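Local coordinates for protein cysteine protease-like virA (Shigella flexneri, PDB 3EB8) that serves as a secreted virulence effector of the EspG/VirA family, required for bacterial entry into epithelial cells and for subsequent spread within and between them, at residues Q69-S72 with K73-N76. Residues are numbered along the deposited sequence; the frame is centred on the assembly and turned at random.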
# COMPACT_ATOMS: atom_id res chain seq x y z
N GLN A 69 17.85 -20.92 13.20
CA GLN A 69 17.80 -19.58 13.76
C GLN A 69 18.66 -18.69 12.89
O GLN A 69 19.83 -19.00 12.64
CB GLN A 69 18.30 -19.60 15.21
CG GLN A 69 17.87 -18.42 16.04
CD GLN A 69 18.47 -18.45 17.43
OE1 GLN A 69 17.83 -18.09 18.42
NE2 GLN A 69 19.72 -18.91 17.52
N LEU A 70 18.09 -17.59 12.40
CA LEU A 70 18.83 -16.68 11.51
C LEU A 70 19.60 -15.63 12.30
O LEU A 70 19.10 -15.11 13.30
CB LEU A 70 17.87 -15.96 10.56
CG LEU A 70 16.78 -16.73 9.82
CD1 LEU A 70 16.05 -15.78 8.90
CD2 LEU A 70 17.34 -17.89 9.02
N SER A 71 20.81 -15.32 11.84
CA SER A 71 21.54 -14.16 12.37
C SER A 71 20.82 -12.90 11.90
O SER A 71 19.99 -12.97 10.99
CB SER A 71 22.97 -14.13 11.85
OG SER A 71 22.97 -13.90 10.45
N SER A 72 21.16 -11.75 12.48
CA SER A 72 20.47 -10.52 12.11
C SER A 72 20.64 -10.24 10.62
O SER A 72 19.74 -9.68 9.97
CB SER A 72 20.98 -9.33 12.93
OG SER A 72 21.81 -8.49 12.14
N LYS A 73 21.78 -10.65 10.06
CA LYS A 73 22.05 -10.44 8.64
C LYS A 73 21.14 -11.30 7.77
O LYS A 73 20.48 -10.81 6.85
CB LYS A 73 23.51 -10.74 8.33
CG LYS A 73 23.84 -10.79 6.85
CD LYS A 73 25.35 -10.90 6.64
CE LYS A 73 25.70 -11.09 5.16
NZ LYS A 73 27.17 -11.31 4.94
N GLU A 74 21.11 -12.59 8.07
CA GLU A 74 20.33 -13.53 7.28
C GLU A 74 18.84 -13.19 7.34
O GLU A 74 18.08 -13.46 6.42
CB GLU A 74 20.58 -14.96 7.78
CG GLU A 74 22.05 -15.21 8.11
CD GLU A 74 22.30 -16.56 8.75
OE1 GLU A 74 23.42 -17.09 8.56
OE2 GLU A 74 21.38 -17.10 9.41
N TYR A 75 18.44 -12.58 8.44
CA TYR A 75 17.05 -12.24 8.66
C TYR A 75 16.68 -11.00 7.87
O TYR A 75 15.56 -10.87 7.38
CB TYR A 75 16.80 -12.02 10.16
CG TYR A 75 15.44 -11.44 10.49
CD1 TYR A 75 14.29 -11.95 9.93
CD2 TYR A 75 15.32 -10.38 11.38
CE1 TYR A 75 13.05 -11.43 10.23
CE2 TYR A 75 14.08 -9.85 11.70
CZ TYR A 75 12.96 -10.38 11.12
OH TYR A 75 11.74 -9.84 11.43
N ASN A 76 17.62 -10.07 7.75
CA ASN A 76 17.36 -8.86 6.99
C ASN A 76 17.37 -9.19 5.50
O ASN A 76 16.62 -8.60 4.71
CB ASN A 76 18.36 -7.75 7.34
CG ASN A 76 18.04 -7.08 8.67
OD1 ASN A 76 16.98 -6.47 8.83
ND2 ASN A 76 18.95 -7.21 9.62
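Ser71 and Glu74 form a capping box at the N-terminus of helix 72-81, where the chain leaves edge strand 66-69 of the antiparallel sheet. The Glu74 side chain runs back toward the loop: CG lies beside its own backbone N (chi1 -41°) and the chain is extended beyond it. Glu74 OE2 thereby accepts from Ser71 N at 3.1 Å in a fairly straight bond (159° at the hydrogen). The amide comes from above the carboxylate, 58° out of its plane. In the reciprocal bond Ser71 OG accepts from Glu74 N at 3.3 Å, though the position of OG is doubtful because it crowds Glu74 CG. The box thus takes up Ser71 N-H and, if OG is placed correctly, Glu74 N-H, and the helix end would probably steady the negative carboxylate. Leu70 crosses Glu74 at a slant, with Leu70 CA 3.3 Å from Glu74 OE2. Leu70 CD1 packs against the base of the Tyr75 side chain, 4.0 Å from Tyr75 CB. Leu70 and Tyr75 both also touch Cys55 of strand 54-61, so loop and helix start pack on the neighbouring strand. Helical bonding begins at the cap residue itself: Tyr75 N donates to Ser71 O at 3.0 Å, and Asn76 N to Ser72 O at 3.1 Å.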